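Local coordinates for vacuolar protein sorting-associated protein 29 (PDB 5XCJ) that probably serves in retromer-mediated protein transport as a subunit with a metallophosphatase fold, which can bind zinc ions at its phosphoesterase-like site, at residues A[1-12]-A[147-159]. The protein carries 1 engineered substitution. Numbering follows the deposited sequence.
Sequences MLVLVIGDFHVP and VPSFMLLEINDSE
Val-3 and Val-5 face Leu-153 and Met-151 as hydrogen-bonded pairs of two neighbouring antiparallel strands, 2-6 and 149-156. Each pair closes two backbone bonds, with Val-5 N at 2.8 Å from Met-151 O, and a fifth bond, Ile-155 N to Met-1 O, is almost straight at 174°.

The packing is tight toward the Ile-6 end. Leu-4 CD1 sits in a fork between Leu-152 CD2 and Phe-150 CD1, 3.7 Å from each; the side chains of Leu-4 and Phe-150 cross at about a right angle, and Leu-152 CG lies in the plane of the ring at its edge. A chi1 of 75° tucks Phe-150 CG between its own backbone N and carbonyl carbon, which brings the ring alongside Leu-4 CD1, while Phe-150 CB rests 4.1 Å from Ile-6 CG1. On the other face of the sheet, Val-5 CG2 packs diagonally against Leu-153, 3.8 Å from Leu-153 CG, and Val-5 CB is 3.9 Å from Met-151 CB.

Near the amino terminus the side-chain packing thins, though the backbones stay paired. Leu-2 CD1 reaches the backbone, 3.3 Å from Leu-153 O, but lies 4.5 Å from Leu-152 CB; Met-1 bends its thioether away, and the exposed Glu-154 is hydrogen-bonded through OE1 to Tyr-163 OH on strand 159-168. A type II' turn from Asn-156 to Glu-159 leads into that strand.

Beyond Ile-6 the first strand runs into the loop bearing Asp-8, a ligand of both zinc ions in the metal-bound protein, as expected of the calcineurin-like metallophosphatase fold. Strand 2-6 is flanked on its other edge by parallel strand 33-36, and strand 149-156 by antiparallel strand 159-168, while helix 20-28 packs over the Leu-4, Phe-150 and Leu-152 face through Leu-26 and Arg-25.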
loop_
_atom_site.group_PDB
_atom_site.type_symbol
_atom_site.label_atom_id
_atom_site.label_comp_id
_atom_site.label_asym_id
_atom_site.label_seq_id
_atom_site.Cartn_x
_atom_site.Cartn_y
_atom_site.Cartn_z
ATOM N N MET A 1 1.296 12.146 12.235
ATOM C CA MET A 1 1.952 11.297 11.249
ATOM C C MET A 1 1.010 10.894 10.116
ATOM O O MET A 1 0.056 10.150 10.326
ATOM C CB MET A 1 2.519 10.041 11.912
ATOM C CG MET A 1 3.920 10.191 12.481
ATOM S SD MET A 1 5.140 10.719 11.271
ATOM C CE MET A 1 6.613 9.901 11.865
ATOM N N LEU A 2 1.279 11.393 8.918
ATOM C CA LEU A 2 0.478 11.057 7.752
ATOM C C LEU A 2 1.294 10.099 6.908
ATOM O O LEU A 2 2.413 10.412 6.516
ATOM C CB LEU A 2 0.145 12.303 6.941
ATOM C CG LEU A 2 -0.718 12.058 5.711
ATOM C CD1 LEU A 2 -2.109 11.614 6.118
ATOM C CD2 LEU A 2 -0.778 13.320 4.876
ATOM N N VAL A 3 0.727 8.930 6.643
ATOM C CA VAL A 3 1.401 7.889 5.882
ATOM C C VAL A 3 0.692 7.527 4.583
ATOM O O VAL A 3 -0.471 7.140 4.584
ATOM C CB VAL A 3 1.498 6.613 6.733
ATOM C CG1 VAL A 3 2.412 5.589 6.093
ATOM C CG2 VAL A 3 1.924 6.950 8.152
ATOM N N LEU A 4 1.405 7.647 3.473
ATOM C CA LEU A 4 0.831 7.301 2.190
ATOM C C LEU A 4 1.118 5.821 1.957
ATOM O O LEU A 4 2.267 5.411 1.993
ATOM C CB LEU A 4 1.463 8.141 1.075
ATOM C CG LEU A 4 1.217 7.739 -0.378
ATOM C CD1 LEU A 4 -0.245 7.860 -0.780
ATOM C CD2 LEU A 4 2.105 8.524 -1.329
ATOM N N VAL A 5 0.071 5.028 1.765
ATOM C CA VAL A 5 0.232 3.603 1.497
ATOM C C VAL A 5 -0.111 3.395 0.025
ATOM O O VAL A 5 -1.245 3.581 -0.396
ATOM C CB VAL A 5 -0.663 2.745 2.407
ATOM C CG1 VAL A 5 -0.412 1.263 2.175
ATOM C CG2 VAL A 5 -0.432 3.110 3.862
ATOM N N ILE A 6 0.893 3.010 -0.751
ATOM C CA ILE A 6 0.754 2.838 -2.195
ATOM C C ILE A 6 1.599 1.673 -2.718
ATOM O O ILE A 6 2.492 1.207 -2.023
ATOM C CB ILE A 6 1.170 4.151 -2.897
ATOM C CG1 ILE A 6 0.521 4.307 -4.274
ATOM C CG2 ILE A 6 2.680 4.256 -2.952
ATOM C CD1 ILE A 6 0.694 5.685 -4.872
ATOM N N GLY A 7 1.301 1.213 -3.930
ATOM C CA GLY A 7 2.037 0.117 -4.535
ATOM C C GLY A 7 1.418 -0.510 -5.773
ATOM O O GLY A 7 0.427 -0.021 -6.305
ATOM N N ASP A 8 2.024 -1.609 -6.218
ATOM C CA ASP A 8 1.561 -2.362 -7.383
ATOM C C ASP A 8 1.431 -1.507 -8.638
ATOM O O ASP A 8 0.435 -1.557 -9.342
ATOM C CB ASP A 8 0.273 -3.118 -7.078
ATOM C CG ASP A 8 0.524 -4.387 -6.300
ATOM O OD1 ASP A 8 1.553 -5.027 -6.561
ATOM O OD2 ASP A 8 -0.293 -4.729 -5.428
ATOM N N PHE A 9 2.441 -0.680 -8.866
ATOM C CA PHE A 9 2.481 0.210 -10.018
ATOM C C PHE A 9 2.580 -0.447 -11.390
ATOM O O PHE A 9 1.931 -0.020 -12.336
ATOM C CB PHE A 9 3.659 1.179 -9.894
ATOM C CG PHE A 9 3.574 2.100 -8.720
ATOM C CD1 PHE A 9 2.808 3.248 -8.780
ATOM C CD2 PHE A 9 4.271 1.824 -7.558
ATOM C CE1 PHE A 9 2.737 4.101 -7.704
ATOM C CE2 PHE A 9 4.200 2.671 -6.475
ATOM C CZ PHE A 9 3.432 3.811 -6.550
ATOM N N HIS A 10 3.411 -1.471 -11.493
ATOM C CA HIS A 10 3.682 -2.089 -12.782
ATOM C C HIS A 10 3.588 -3.606 -12.878
ATOM O O HIS A 10 3.869 -4.330 -11.930
ATOM C CB HIS A 10 5.099 -1.672 -13.206
ATOM C CG HIS A 10 5.335 -1.694 -14.685
ATOM N ND1 HIS A 10 4.859 -0.717 -15.532
ATOM C CD2 HIS A 10 6.021 -2.561 -15.462
ATOM C CE1 HIS A 10 5.229 -0.992 -16.769
ATOM N NE2 HIS A 10 5.932 -2.105 -16.756
ATOM N N VAL A 11 3.210 -4.048 -14.068
ATOM C CA VAL A 11 3.137 -5.450 -14.440
ATOM C C VAL A 11 4.012 -5.552 -15.696
ATOM O O VAL A 11 3.922 -4.707 -16.582
ATOM C CB VAL A 11 1.698 -5.900 -14.730
ATOM C CG1 VAL A 11 1.691 -7.259 -15.407
ATOM C CG2 VAL A 11 0.887 -5.940 -13.442
ATOM N N PRO A 12 4.861 -6.575 -15.773
ATOM C CA PRO A 12 5.775 -6.698 -16.918
ATOM C C PRO A 12 5.012 -6.793 -18.219
ATOM O O PRO A 12 4.020 -7.510 -18.291
ATOM C CB PRO A 12 6.492 -8.016 -16.647
ATOM C CG PRO A 12 6.422 -8.184 -15.169
ATOM C CD PRO A 12 5.081 -7.642 -14.782
ATOM N N VAL A 147 -9.150 -1.035 -10.283
ATOM C CA VAL A 147 -9.268 0.413 -10.398
ATOM C C VAL A 147 -8.120 1.055 -9.635
ATOM O O VAL A 147 -7.680 0.522 -8.624
ATOM C CB VAL A 147 -10.596 0.940 -9.827
ATOM C CG1 VAL A 147 -11.759 0.522 -10.707
ATOM C CG2 VAL A 147 -10.784 0.479 -8.388
ATOM N N PRO A 148 -7.642 2.206 -10.096
ATOM C CA PRO A 148 -6.523 2.849 -9.408
ATOM C C PRO A 148 -6.928 3.151 -7.976
ATOM O O PRO A 148 -8.018 3.654 -7.742
ATOM C CB PRO A 148 -6.322 4.142 -10.194
ATOM C CG PRO A 148 -6.805 3.810 -11.560
ATOM C CD PRO A 148 -7.958 2.876 -11.369
ATOM N N SER A 149 -6.062 2.802 -7.039
ATOM C CA SER A 149 -6.336 3.006 -5.634
ATOM C C SER A 149 -5.099 3.257 -4.793
ATOM O O SER A 149 -4.000 2.871 -5.155
ATOM C CB SER A 149 -7.050 1.775 -5.083
ATOM O OG SER A 149 -8.376 1.726 -5.560
ATOM N N PHE A 150 -5.312 3.929 -3.667
ATOM C CA PHE A 150 -4.278 4.193 -2.674
ATOM C C PHE A 150 -4.912 4.531 -1.324
ATOM O O PHE A 150 -6.112 4.762 -1.235
ATOM C CB PHE A 150 -3.251 5.233 -3.123
ATOM C CG PHE A 150 -3.752 6.641 -3.083
ATOM C CD1 PHE A 150 -3.700 7.370 -1.914
ATOM C CD2 PHE A 150 -4.265 7.234 -4.218
ATOM C CE1 PHE A 150 -4.155 8.667 -1.878
ATOM C CE2 PHE A 150 -4.725 8.529 -4.187
ATOM C CZ PHE A 150 -4.670 9.244 -3.014
ATOM N N MET A 151 -4.096 4.542 -0.283
ATOM C CA MET A 151 -4.572 4.840 1.058
ATOM C C MET A 151 -3.739 5.913 1.732
ATOM O O MET A 151 -2.548 6.032 1.487
ATOM C CB MET A 151 -4.480 3.601 1.941
ATOM C CG MET A 151 -5.527 2.531 1.734
ATOM S SD MET A 151 -5.212 1.193 2.907
ATOM C CE MET A 151 -6.599 0.114 2.577
ATOM N N LEU A 152 -4.390 6.695 2.582
ATOM C CA LEU A 152 -3.713 7.698 3.376
ATOM C C LEU A 152 -4.088 7.396 4.815
ATOM O O LEU A 152 -5.264 7.253 5.126
ATOM C CB LEU A 152 -4.148 9.106 3.003
ATOM C CG LEU A 152 -3.496 9.674 1.751
ATOM C CD1 LEU A 152 -3.999 11.080 1.490
ATOM C CD2 LEU A 152 -1.985 9.650 1.898
ATOM N N LEU A 153 -3.093 7.276 5.679
ATOM C CA LEU A 153 -3.356 6.979 7.076
ATOM C C LEU A 153 -3.041 8.161 7.961
ATOM O O LEU A 153 -2.002 8.789 7.822
ATOM C CB LEU A 153 -2.534 5.782 7.563
ATOM C CG LEU A 153 -2.431 4.510 6.727
ATOM C CD1 LEU A 153 -1.565 3.504 7.469
ATOM C CD2 LEU A 153 -3.800 3.935 6.415
ATOM N N GLU A 154 -3.960 8.464 8.864
ATOM C CA GLU A 154 -3.740 9.528 9.819
ATOM C C GLU A 154 -3.603 8.792 11.141
ATOM O O GLU A 154 -4.548 8.168 11.606
ATOM C CB GLU A 154 -4.925 10.487 9.839
ATOM C CG GLU A 154 -4.879 11.531 10.939
ATOM C CD GLU A 154 -5.912 12.628 10.751
ATOM O OE1 GLU A 154 -6.829 12.459 9.924
ATOM O OE2 GLU A 154 -5.798 13.664 11.429
ATOM N N ILE A 155 -2.408 8.815 11.710
ATOM C CA ILE A 155 -2.172 8.141 12.971
ATOM C C ILE A 155 -1.728 9.090 14.075
ATOM O O ILE A 155 -0.739 9.803 13.941
ATOM C CB ILE A 155 -1.078 7.065 12.830
ATOM C CG1 ILE A 155 -1.505 5.972 11.852
ATOM C CG2 ILE A 155 -0.728 6.468 14.182
ATOM C CD1 ILE A 155 -0.507 4.848 11.738
ATOM N N ASN A 156 -2.485 9.115 15.161
ATOM C CA ASN A 156 -2.094 9.892 16.318
ATOM C C ASN A 156 -2.064 8.872 17.439
ATOM O O ASN A 156 -3.117 8.450 17.904
ATOM C CB ASN A 156 -3.118 10.984 16.613
ATOM C CG ASN A 156 -2.617 11.985 17.635
ATOM O OD1 ASN A 156 -1.430 12.024 17.947
ATOM N ND2 ASN A 156 -3.521 12.796 18.161
ATOM N N ASP A 157 -0.868 8.418 17.806
ATOM C CA ASP A 157 -0.727 7.434 18.869
ATOM C C ASP A 157 -1.499 6.166 18.529
ATOM O O ASP A 157 -1.152 5.460 17.589
ATOM C CB ASP A 157 -1.112 8.016 20.220
ATOM C CG ASP A 157 -0.010 8.867 20.810
ATOM O OD1 ASP A 157 1.166 8.626 20.486
ATOM O OD2 ASP A 157 -0.318 9.781 21.593
ATOM N N SER A 158 -2.529 5.876 19.312
ATOM C CA SER A 158 -3.346 4.685 19.120
ATOM C C SER A 158 -4.572 4.912 18.242
ATOM O O SER A 158 -5.369 4.005 18.045
ATOM C CB SER A 158 -3.755 4.089 20.467
ATOM O OG SER A 158 -2.644 3.504 21.111
ATOM N N GLU A 159 -4.723 6.124 17.723
ATOM C CA GLU A 159 -5.862 6.427 16.875
ATOM C C GLU A 159 -5.450 6.228 15.420
ATOM O O GLU A 159 -4.465 6.790 14.965
ATOM C CB GLU A 159 -6.344 7.863 17.094
ATOM C CG GLU A 159 -6.552 8.242 18.552
ATOM C CD GLU A 159 -7.310 9.546 18.718
ATOM O OE1 GLU A 159 -7.920 10.014 17.738
ATOM O OE2 GLU A 159 -7.288 10.099 19.836
#